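Local structure of sulfatase (Bacteroides fragilis CAG:558, 6USS) at residues A[90-95]-A[256-261]; A[104-109]-A[132-137]; A[349-354]-A[439-444]; A[463-466]-A[470-473]. The protein probably hydrolyses sulfate esters as a calcium-dependent arylsulfatase of the sulfatase family in a human gut bacterium. The protein carries 1 engineered substitution. All blocks are in the same frame, centred on the assembly; numbering follows the deposited sequence.

Interaction 1 of 4, residues A[90-95]-A[256-261]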
loop_
_atom_site.group_PDB
_atom_site.type_symbol
_atom_site.label_atom_id
_atom_site.label_comp_id
_atom_site.label_asym_id
_atom_site.label_seq_id
_atom_site.Cartn_x
_atom_site.Cartn_y
_atom_site.Cartn_z
ATOM N N PRO A 90 -13.414 12.859 14.023
ATOM C CA PRO A 90 -13.219 12.083 15.260
ATOM C C PRO A 90 -13.746 10.669 15.165
ATOM O O PRO A 90 -13.125 9.752 15.719
ATOM C CB PRO A 90 -13.962 12.904 16.323
ATOM C CG PRO A 90 -14.904 13.753 15.564
ATOM C CD PRO A 90 -14.157 14.103 14.297
ATOM N N THR A 91 -14.864 10.458 14.468
ATOM C CA THR A 91 -15.411 9.109 14.367
ATOM C C THR A 91 -14.487 8.196 13.570
ATOM O O THR A 91 -14.148 7.092 14.018
ATOM C CB THR A 91 -16.799 9.149 13.739
ATOM O OG1 THR A 91 -17.696 9.816 14.635
ATOM C CG2 THR A 91 -17.309 7.738 13.468
ATOM N N ARG A 92 -14.042 8.652 12.396
ATOM C CA ARG A 92 -13.262 7.773 11.534
ATOM C C ARG A 92 -11.891 7.473 12.137
ATOM O O ARG A 92 -11.424 6.328 12.075
ATOM C CB ARG A 92 -13.163 8.378 10.130
ATOM C CG ARG A 92 -14.425 8.105 9.277
ATOM C CD ARG A 92 -14.710 9.179 8.240
ATOM N NE ARG A 92 -16.120 9.219 7.861
ATOM C CZ ARG A 92 -16.699 8.377 7.008
ATOM N NH1 ARG A 92 -15.981 7.414 6.435
ATOM N NH2 ARG A 92 -17.999 8.500 6.723
ATOM N N CYS A 93 -11.249 8.479 12.756
ATOM C CA CYS A 93 -9.959 8.259 13.411
ATOM C C CYS A 93 -10.077 7.338 14.629
ATOM O O CYS A 93 -9.165 6.553 14.905
ATOM C CB CYS A 93 -9.358 9.598 13.819
ATOM S SG CYS A 93 -8.818 10.583 12.430
ATOM N N SER A 94 -11.189 7.415 15.359
ATOM C CA SER A 94 -11.415 6.481 16.450
ATOM C C SER A 94 -11.568 5.053 15.936
ATOM O O SER A 94 -11.066 4.106 16.558
ATOM C CB SER A 94 -12.647 6.907 17.248
ATOM O OG SER A 94 -12.378 8.088 18.004
ATOM N N LEU A 95 -12.279 4.879 14.814
ATOM C CA LEU A 95 -12.436 3.563 14.208
ATOM C C LEU A 95 -11.086 2.960 13.854
ATOM O O LEU A 95 -10.791 1.806 14.195
ATOM C CB LEU A 95 -13.291 3.669 12.947
ATOM C CG LEU A 95 -13.149 2.472 12.000
ATOM C CD1 LEU A 95 -13.925 1.276 12.521
ATOM C CD2 LEU A 95 -13.585 2.841 10.600
ATOM N N TYR A 256 -13.231 -2.180 3.458
ATOM C CA TYR A 256 -13.800 -1.003 4.120
ATOM C C TYR A 256 -14.561 -0.219 3.060
ATOM O O TYR A 256 -14.004 0.631 2.364
ATOM C CB TYR A 256 -12.718 -0.146 4.772
ATOM C CG TYR A 256 -13.213 1.117 5.484
ATOM C CD1 TYR A 256 -14.369 1.114 6.267
ATOM C CD2 TYR A 256 -12.492 2.309 5.397
ATOM C CE1 TYR A 256 -14.804 2.281 6.941
ATOM C CE2 TYR A 256 -12.909 3.461 6.059
ATOM C CZ TYR A 256 -14.066 3.445 6.831
ATOM O OH TYR A 256 -14.452 4.610 7.472
ATOM N N MET A 257 -15.853 -0.514 2.931
ATOM C CA MET A 257 -16.708 0.159 1.951
ATOM C C MET A 257 -17.254 1.424 2.596
ATOM O O MET A 257 -18.260 1.392 3.300
ATOM C CB MET A 257 -17.827 -0.768 1.496
ATOM C CG MET A 257 -18.656 -0.221 0.357
ATOM S SD MET A 257 -17.738 -0.328 -1.189
ATOM C CE MET A 257 -18.780 0.637 -2.294
ATOM N N ALA A 258 -16.583 2.553 2.354
ATOM C CA ALA A 258 -16.894 3.817 3.025
ATOM C C ALA A 258 -17.440 4.810 2.001
ATOM O O ALA A 258 -16.676 5.515 1.346
ATOM C CB ALA A 258 -15.659 4.369 3.738
ATOM N N HIS A 259 -18.768 4.881 1.897
ATOM C CA HIS A 259 -19.422 5.702 0.883
ATOM C C HIS A 259 -19.170 7.189 1.103
ATOM O O HIS A 259 -18.996 7.657 2.236
ATOM C CB HIS A 259 -20.932 5.446 0.872
ATOM C CG HIS A 259 -21.316 4.292 0.018
ATOM N ND1 HIS A 259 -21.389 4.383 -1.354
ATOM C CD2 HIS A 259 -21.601 3.006 0.327
ATOM C CE1 HIS A 259 -21.711 3.204 -1.855
ATOM N NE2 HIS A 259 -21.850 2.351 -0.855
ATOM N N TYR A 260 -19.141 7.934 -0.004
ATOM C CA TYR A 260 -19.225 9.384 0.117
ATOM C C TYR A 260 -20.660 9.830 0.377
ATOM O O TYR A 260 -20.875 10.849 1.045
ATOM C CB TYR A 260 -18.661 10.062 -1.133
ATOM C CG TYR A 260 -17.160 10.058 -1.162
ATOM C CD1 TYR A 260 -16.439 10.980 -0.426
ATOM C CD2 TYR A 260 -16.463 9.126 -1.911
ATOM C CE1 TYR A 260 -15.068 10.973 -0.428
ATOM C CE2 TYR A 260 -15.080 9.100 -1.923
ATOM C CZ TYR A 260 -14.379 10.036 -1.177
ATOM O OH TYR A 260 -12.994 10.059 -1.179
ATOM N N ALA A 261 -21.642 9.091 -0.150
ATOM C CA ALA A 261 -23.034 9.281 0.239
ATOM C C ALA A 261 -23.180 9.077 1.743
ATOM O O ALA A 261 -22.553 8.187 2.321
ATOM C CB ALA A 261 -23.919 8.296 -0.525
HETATM O O HOH W 1 -13.404 6.686 6.332
HETATM O O HOH W 2 -18.326 6.591 4.687
#
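The hydroxyl of Tyr256 and the guanidinium of Arg92 meet through one water, which accepts from Tyr256 OH at 2.6 Å and from Arg92 NH1 at 2.7 Å. A second water, also in the guanidinium plane, accepts from Arg92 NH2 at 2.8 Å and donates to His259 O. Arg92 NE bonds to Asp322 and NH2 to Asp42, which restrains the rotation of the flat group and is consistent with Arg92 positioning these two calcium ligands. Its chain runs extended from CG to NE, with CG opposite the carbonyl carbon (chi1 -81°), and the guanidinium ends turned 50° from the Tyr256 ring. Ala258 CB lies over one face of that ring, near its rim, while the Leu95 side chain runs head-on to that of Tyr256, CD2 lying 3.8 Å from Tyr256 CZ, obliquely to the ring. Arg92 closes the C/S-x-P-x-R signature of sulfatases, which opens at Cys88, an engineered residue here. Helix segment 90-95 and strand segment 256-258 run antiparallel with axes 13.4 Å apart, a gap bridged by side chains and water, and Leu38 of the adjoining parallel strand 35-41 touches both Leu95 and Tyr256.

Interaction 2 of 4, residues A[104-109]-A[132-137]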
loop_
_atom_site.group_PDB
_atom_site.type_symbol
_atom_site.label_atom_id
_atom_site.label_comp_id
_atom_site.label_asym_id
_atom_site.label_seq_id
_atom_site.Cartn_x
_atom_site.Cartn_y
_atom_site.Cartn_z
ATOM N N HIS A 104 -7.302 11.132 20.935
ATOM C CA HIS A 104 -6.508 11.364 19.735
ATOM C C HIS A 104 -6.587 12.802 19.230
ATOM O O HIS A 104 -5.784 13.179 18.370
ATOM C CB HIS A 104 -6.870 10.367 18.614
ATOM C CG HIS A 104 -8.290 10.438 18.138
ATOM N ND1 HIS A 104 -8.846 11.578 17.588
ATOM C CD2 HIS A 104 -9.255 9.488 18.093
ATOM C CE1 HIS A 104 -10.095 11.326 17.237
ATOM N NE2 HIS A 104 -10.369 10.065 17.533
ATOM N N ARG A 105 -7.507 13.611 19.750
ATOM C CA ARG A 105 -7.563 15.053 19.515
ATOM C C ARG A 105 -7.832 15.439 18.066
ATOM O O ARG A 105 -7.672 16.614 17.712
ATOM C CB ARG A 105 -6.283 15.750 19.976
ATOM C CG ARG A 105 -5.991 15.541 21.437
ATOM C CD ARG A 105 -4.550 15.834 21.726
ATOM N NE ARG A 105 -4.313 16.126 23.132
ATOM C CZ ARG A 105 -3.162 16.604 23.595
ATOM N NH1 ARG A 105 -2.168 16.844 22.756
ATOM N NH2 ARG A 105 -2.999 16.845 24.890
ATOM N N VAL A 106 -8.220 14.498 17.211
ATOM C CA VAL A 106 -8.753 14.872 15.906
ATOM C C VAL A 106 -10.250 15.072 16.098
ATOM O O VAL A 106 -11.051 14.218 15.707
ATOM C CB VAL A 106 -8.452 13.802 14.836
ATOM C CG1 VAL A 106 -8.561 14.386 13.466
ATOM C CG2 VAL A 106 -7.075 13.209 15.035
ATOM N N THR A 107 -10.635 16.188 16.729
ATOM C CA THR A 107 -11.975 16.371 17.284
ATOM C C THR A 107 -12.888 17.206 16.404
ATOM O O THR A 107 -14.084 17.302 16.700
ATOM C CB THR A 107 -11.909 17.011 18.691
ATOM O OG1 THR A 107 -10.942 18.065 18.712
ATOM C CG2 THR A 107 -11.542 15.972 19.757
ATOM N N ASN A 108 -12.368 17.813 15.345
ATOM C CA ASN A 108 -13.197 18.443 14.330
ATOM C C ASN A 108 -12.705 17.967 12.969
ATOM O O ASN A 108 -11.722 17.225 12.877
ATOM C CB ASN A 108 -13.154 19.964 14.473
ATOM C CG ASN A 108 -14.304 20.636 13.792
ATOM O OD1 ASN A 108 -15.077 19.998 13.070
ATOM N ND2 ASN A 108 -14.416 21.948 13.991
ATOM N N TRP A 109 -13.369 18.386 11.892
ATOM C CA TRP A 109 -13.059 17.787 10.595
ATOM C C TRP A 109 -11.767 18.348 9.985
ATOM O O TRP A 109 -11.461 19.536 10.094
ATOM C CB TRP A 109 -14.236 17.945 9.626
ATOM C CG TRP A 109 -14.519 19.331 9.151
ATOM C CD1 TRP A 109 -15.364 20.237 9.728
ATOM C CD2 TRP A 109 -13.983 19.963 7.978
ATOM N NE1 TRP A 109 -15.381 21.404 8.989
ATOM C CE2 TRP A 109 -14.540 21.261 7.912
ATOM C CE3 TRP A 109 -13.091 19.557 6.978
ATOM C CZ2 TRP A 109 -14.221 22.162 6.887
ATOM C CZ3 TRP A 109 -12.785 20.445 5.957
ATOM C CH2 TRP A 109 -13.347 21.736 5.922
ATOM N N ASN A 132 -4.105 17.675 11.672
ATOM C CA ASN A 132 -3.521 16.870 10.614
ATOM C C ASN A 132 -3.947 15.415 10.662
ATOM O O ASN A 132 -3.592 14.659 9.744
ATOM C CB ASN A 132 -1.994 16.949 10.661
ATOM C CG ASN A 132 -1.451 18.227 10.040
ATOM O OD1 ASN A 132 -2.186 19.003 9.405
ATOM N ND2 ASN A 132 -0.159 18.466 10.241
ATOM N N GLY A 133 -4.682 14.994 11.701
ATOM C CA GLY A 133 -5.326 13.691 11.662
ATOM C C GLY A 133 -4.535 12.598 12.342
ATOM O O GLY A 133 -3.922 12.826 13.387
ATOM N N VAL A 134 -4.528 11.399 11.776
ATOM C CA VAL A 134 -3.743 10.314 12.343
ATOM C C VAL A 134 -2.798 9.781 11.273
ATOM O O VAL A 134 -3.021 9.943 10.072
ATOM C CB VAL A 134 -4.631 9.182 12.892
ATOM C CG1 VAL A 134 -5.668 9.749 13.866
ATOM C CG2 VAL A 134 -5.291 8.412 11.731
ATOM N N CYS A 135 -1.732 9.132 11.730
ATOM C CA CYS A 135 -0.820 8.400 10.865
ATOM C C CYS A 135 -0.141 7.338 11.724
ATOM O O CYS A 135 -0.361 7.259 12.939
ATOM C CB CYS A 135 0.181 9.346 10.202
ATOM S SG CYS A 135 1.249 10.206 11.399
ATOM N N GLN A 136 0.705 6.521 11.089
ATOM C CA GLN A 136 1.383 5.444 11.798
ATOM C C GLN A 136 2.844 5.745 12.062
ATOM O O GLN A 136 3.549 4.881 12.586
ATOM C CB GLN A 136 1.271 4.125 11.027
ATOM C CG GLN A 136 -0.128 3.607 10.817
ATOM C CD GLN A 136 -0.130 2.155 10.336
ATOM O OE1 GLN A 136 -0.150 1.218 11.151
ATOM N NE2 GLN A 136 -0.095 1.960 9.008
ATOM N N VAL A 137 3.316 6.940 11.722
ATOM C CA VAL A 137 4.717 7.313 11.920
ATOM C C VAL A 137 4.796 8.407 12.975
ATOM O O VAL A 137 3.792 9.084 13.242
ATOM C CB VAL A 137 5.356 7.758 10.601
ATOM C CG1 VAL A 137 5.524 6.563 9.707
ATOM C CG2 VAL A 137 4.484 8.793 9.933
#
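An inverse gamma turn centred on Val106 presses its side chain onto the backbone of Gly133, in strand 133-135. The turn is closed by a weak bond from Thr107 N to Arg105 O, and both methyls of Val106 reach across. CG1 touches Gly133 CA at 3.8 Å. The other branch, CG2, rests 3.6 Å from Gly133 O and also meets Val134 CG1 at 3.9 Å, so the valine spans Gly133 and Val134. This spread follows from chi1 of -160°, which sets CG1 opposite the backbone N and CG2 opposite the carbonyl carbon. Gly133 presents only main chain here, and its positive phi of 96° is a conformation that suits a residue without a side chain.

The turn is steadied from within its own segment. His104 ND1 accepts from Val106 N at 3.0 Å, with the donor in the imidazole plane and an N-H...N angle of 154°; the ring proton therefore probably sits on NE2, which faces Ser94 OG. Arg105, with positive phi, marks the departure from helix 101-104. Strand 133-135 pairs in parallel with 143-145, Phe144 of which touches His104, and Val134 packs on Cys93 and Ile96 of helix 88-97, the helix that also carries Ser94.

Interaction 3 of 4, residues A[349-354]-A[439-444]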
loop_
_atom_site.group_PDB
_atom_site.type_symbol
_atom_site.label_atom_id
_atom_site.label_comp_id
_atom_site.label_asym_id
_atom_site.label_seq_id
_atom_site.Cartn_x
_atom_site.Cartn_y
_atom_site.Cartn_z
ATOM N N GLY A 349 -23.052 17.406 14.178
ATOM C CA GLY A 349 -22.436 18.465 14.944
ATOM C C GLY A 349 -22.947 18.611 16.364
ATOM O O GLY A 349 -22.309 19.302 17.166
ATOM N N SER A 350 -24.077 17.982 16.696
ATOM C CA SER A 350 -24.691 18.080 18.013
ATOM C C SER A 350 -24.216 16.963 18.924
ATOM O O SER A 350 -23.984 15.831 18.489
ATOM C CB SER A 350 -26.214 18.018 17.929
ATOM O OG SER A 350 -26.777 18.362 19.181
ATOM N N ALA A 351 -24.100 17.284 20.205
ATOM C CA ALA A 351 -23.894 16.238 21.192
ATOM C C ALA A 351 -25.194 15.531 21.554
ATOM O O ALA A 351 -25.150 14.502 22.241
ATOM C CB ALA A 351 -23.230 16.823 22.439
ATOM N N TYR A 352 -26.337 16.055 21.100
ATOM C CA TYR A 352 -27.613 15.376 21.256
ATOM C C TYR A 352 -27.609 14.055 20.483
ATOM O O TYR A 352 -26.748 13.805 19.632
ATOM C CB TYR A 352 -28.752 16.279 20.770
ATOM C CG TYR A 352 -29.048 17.438 21.699
ATOM C CD1 TYR A 352 -28.544 17.444 22.993
ATOM C CD2 TYR A 352 -29.808 18.534 21.283
ATOM C CE1 TYR A 352 -28.790 18.500 23.860
ATOM C CE2 TYR A 352 -30.066 19.595 22.147
ATOM C CZ TYR A 352 -29.551 19.566 23.440
ATOM O OH TYR A 352 -29.782 20.594 24.325
ATOM N N GLU A 353 -28.603 13.198 20.772
ATOM C CA GLU A 353 -28.650 11.873 20.142
ATOM C C GLU A 353 -28.728 11.961 18.623
ATOM O O GLU A 353 -28.267 11.052 17.921
ATOM C CB GLU A 353 -29.837 11.072 20.670
ATOM C CG GLU A 353 -29.777 10.801 22.164
ATOM C CD GLU A 353 -28.765 9.712 22.528
ATOM O OE1 GLU A 353 -29.084 8.505 22.357
ATOM O OE2 GLU A 353 -27.656 10.073 22.979
ATOM N N GLY A 354 -29.318 13.036 18.098
ATOM C CA GLY A 354 -29.407 13.192 16.661
ATOM C C GLY A 354 -28.048 13.301 15.999
ATOM O O GLY A 354 -27.908 12.977 14.816
ATOM N N GLY A 439 -21.874 23.191 19.471
ATOM C CA GLY A 439 -20.970 24.100 20.134
ATOM C C GLY A 439 -19.901 23.319 20.878
ATOM O O GLY A 439 -19.915 22.082 20.901
ATOM N N PRO A 440 -18.962 24.019 21.518
ATOM C CA PRO A 440 -17.917 23.325 22.304
ATOM C C PRO A 440 -18.503 22.621 23.525
ATOM O O PRO A 440 -19.028 23.263 24.439
ATOM C CB PRO A 440 -16.968 24.458 22.717
ATOM C CG PRO A 440 -17.482 25.708 22.037
ATOM C CD PRO A 440 -18.886 25.487 21.635
ATOM N N THR A 441 -18.388 21.293 23.551
ATOM C CA THR A 441 -18.983 20.488 24.608
ATOM C C THR A 441 -18.091 19.295 24.917
ATOM O O THR A 441 -17.271 18.875 24.094
ATOM C CB THR A 441 -20.359 19.948 24.205
ATOM O OG1 THR A 441 -20.232 19.196 22.986
ATOM C CG2 THR A 441 -21.373 21.070 24.021
ATOM N N CYS A 442 -18.282 18.732 26.103
ATOM C CA CYS A 442 -17.957 17.340 26.340
ATOM C C CYS A 442 -19.175 16.667 26.945
ATOM O O CYS A 442 -20.013 17.309 27.581
ATOM C CB CYS A 442 -16.735 17.173 27.266
ATOM S SG CYS A 442 -16.764 18.344 28.609
ATOM N N THR A 443 -19.254 15.359 26.765
ATOM C CA THR A 443 -20.423 14.583 27.125
ATOM C C THR A 443 -19.976 13.276 27.749
ATOM O O THR A 443 -19.025 12.645 27.264
ATOM C CB THR A 443 -21.270 14.293 25.884
ATOM O OG1 THR A 443 -21.643 15.529 25.277
ATOM C CG2 THR A 443 -22.522 13.537 26.265
ATOM N N VAL A 444 -20.660 12.863 28.816
ATOM C CA VAL A 444 -20.573 11.488 29.297
ATOM C C VAL A 444 -21.966 10.857 29.309
ATOM O O VAL A 444 -22.953 11.492 29.701
ATOM C CB VAL A 444 -19.925 11.404 30.694
ATOM C CG1 VAL A 444 -20.722 12.247 31.724
ATOM C CG2 VAL A 444 -19.821 9.945 31.129
HETATM O O HOH W 3 -20.545 21.303 17.739
#
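Gly349 and Gly439 are joined by a water that lies 2.7 Å from Gly349 O and accepts from Gly439 N at 2.9 Å. One residue on, Ser350 folds back on its own backbone: OG accepts from Tyr352 N at 3.0 Å with an N-H...O angle of 157°, forming an ST turn, and it has a further partner in Pro436 O. The turn delivers Ala351 to the strand, and its methyl is the only side-chain group of the segment that makes direct contact. Ala351 CB points between two threonine hydroxyls, 3.5 Å from Thr443 OG1 and 3.9 Å from Thr441 OG1. The two oxygens converge on one methyl although their rotations differ: OG1 of Thr441 lies between the backbone N and the carbonyl carbon (chi1 57°), whereas that of Thr443 stands opposite the carbonyl carbon (chi1 -58°).

Tyr352, whose CB points away from the threonines, lays its ring on Ile452 and Tyr454 of strand 449-454, with its hydroxyl bonded to Glu461. Behind the threonines, Cys442 and Val444 face the opposite way, onto helix 480-496. Such an arrangement belongs to the C-terminal subdomain of sulfatases, a four-stranded antiparallel sheet backed by a helix on one face and laid against the larger alpha/beta domain by the other.

Interaction 4 of 4, residues A[463-466]-A[470-473]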
loop_
_atom_site.group_PDB
_atom_site.type_symbol
_atom_site.label_atom_id
_atom_site.label_comp_id
_atom_site.label_asym_id
_atom_site.label_seq_id
_atom_site.Cartn_x
_atom_site.Cartn_y
_atom_site.Cartn_z
ATOM N N PHE A 463 -29.929 14.333 30.869
ATOM C CA PHE A 463 -31.090 13.687 30.273
ATOM C C PHE A 463 -31.119 12.217 30.647
ATOM O O PHE A 463 -30.077 11.554 30.703
ATOM C CB PHE A 463 -31.107 13.817 28.742
ATOM C CG PHE A 463 -31.121 15.246 28.240
ATOM C CD1 PHE A 463 -32.297 15.981 28.220
ATOM C CD2 PHE A 463 -29.957 15.843 27.772
ATOM C CE1 PHE A 463 -32.307 17.293 27.756
ATOM C CE2 PHE A 463 -29.959 17.149 27.300
ATOM C CZ PHE A 463 -31.131 17.876 27.295
ATOM N N ASN A 464 -32.320 11.721 30.896
ATOM C CA ASN A 464 -32.580 10.292 31.004
ATOM C C ASN A 464 -32.932 9.803 29.610
ATOM O O ASN A 464 -34.077 9.924 29.174
ATOM C CB ASN A 464 -33.715 10.010 31.981
ATOM C CG ASN A 464 -33.720 8.575 32.449
ATOM O OD1 ASN A 464 -33.977 7.652 31.671
ATOM N ND2 ASN A 464 -33.417 8.372 33.721
ATOM N N ILE A 465 -31.941 9.242 28.909
ATOM C CA ILE A 465 -32.135 8.878 27.504
ATOM C C ILE A 465 -33.263 7.866 27.314
ATOM O O ILE A 465 -34.133 8.102 26.464
ATOM C CB ILE A 465 -30.801 8.428 26.886
ATOM C CG1 ILE A 465 -29.778 9.587 26.913
ATOM C CG2 ILE A 465 -31.008 7.888 25.472
ATOM C CD1 ILE A 465 -30.152 10.799 26.084
ATOM N N PRO A 466 -33.333 6.758 28.065
ATOM C CA PRO A 466 -34.440 5.812 27.825
ATOM C C PRO A 466 -35.818 6.391 28.132
ATOM O O PRO A 466 -36.820 5.914 27.588
ATOM C CB PRO A 466 -34.104 4.631 28.750
ATOM C CG PRO A 466 -32.633 4.761 29.015
ATOM C CD PRO A 466 -32.387 6.234 29.067
ATOM N N GLY A 470 -35.902 12.248 22.891
ATOM C CA GLY A 470 -35.770 13.513 22.198
ATOM C C GLY A 470 -34.974 14.559 22.929
ATOM O O GLY A 470 -34.803 15.670 22.418
ATOM N N GLU A 471 -34.473 14.225 24.118
ATOM C CA GLU A 471 -33.718 15.154 24.963
ATOM C C GLU A 471 -34.449 16.494 25.110
ATOM O O GLU A 471 -33.898 17.572 24.878
ATOM C CB GLU A 471 -32.294 15.315 24.433
ATOM C CG GLU A 471 -31.496 14.027 24.613
ATOM C CD GLU A 471 -30.183 14.010 23.853
ATOM O OE1 GLU A 471 -29.112 13.843 24.488
ATOM O OE2 GLU A 471 -30.229 14.142 22.610
ATOM N N LYS A 472 -35.726 16.405 25.499
ATOM C CA LYS A 472 -36.586 17.568 25.683
ATOM C C LYS A 472 -36.591 18.093 27.111
ATOM O O LYS A 472 -36.990 19.246 27.322
ATOM C CB LYS A 472 -38.039 17.245 25.302
ATOM C CG LYS A 472 -38.302 16.914 23.844
ATOM C CD LYS A 472 -39.747 16.441 23.690
ATOM C CE LYS A 472 -39.897 15.390 22.600
ATOM N NZ LYS A 472 -40.636 15.920 21.419
ATOM N N ASN A 473 -36.171 17.282 28.093
ATOM C CA ASN A 473 -36.334 17.603 29.512
ATOM C C ASN A 473 -35.013 17.534 30.288
ATOM O O ASN A 473 -34.613 16.471 30.784
ATOM C CB ASN A 473 -37.373 16.691 30.149
ATOM C CG ASN A 473 -37.806 17.198 31.512
ATOM O OD1 ASN A 473 -37.540 18.358 31.879
ATOM N ND2 ASN A 473 -38.486 16.343 32.270
HETATM O O HOH W 4 -34.693 13.776 30.362
#
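Phe463 and Glu471 face each other with their CA atoms 6.1 Å apart, the first in strand 460-464 and the second in the loop that doubles back past it. Glu471 takes up a left-handed backbone conformation (phi 49°, psi 52°). A water bridges the two runs of chain, accepting from Asn464 N and donating to Asn473 O at 2.7 Å.

Over the ring of Phe463 stands Glu471 CB, 3.7 Å from the centroid and only 7° from the ring normal, a CH-pi contact. Two carbonyls also approach the ring: Glu471 O lies 3.3 Å from Phe463 CE1, and Asn473 O lies 3.5 Å from Phe463 CD1. This is the connection between the last strand of the C-terminal antiparallel sheet and helix 480-496, and within it the carboxylate of Asp468 accepts from the backbone N of both Lys472 and Asn473. Beyond CG the Glu471 chain is extended, and Ile465 lies against it, CD1 being 3.8 Å from Glu471 CG and 3.6 Å from OE1. The carboxylate is held at both oxygens, OE1 by a salt bridge to Lys450 and OE2 by the backbone N of Glu353.

In the fold
Following the chain from the N terminus, interaction 1 opens first and closes a long loop between helix 88-97 and strand 253-258, tying the calcium site to the central sheet. Interaction 2 is nested inside that loop and touches interaction 1, for example where Pro90 packs on Val106. Interaction 3 opens only after interaction 1 has closed, joining segment 349-354 to the C-terminal sheet. Interaction 4 follows in series as a short local closure at the far edge of the same sheet. The last two also meet, the ring of Tyr352 packing on that of Phe463. No two loops cross, and the centres of interactions 2 and 4 are about 31 Å apart.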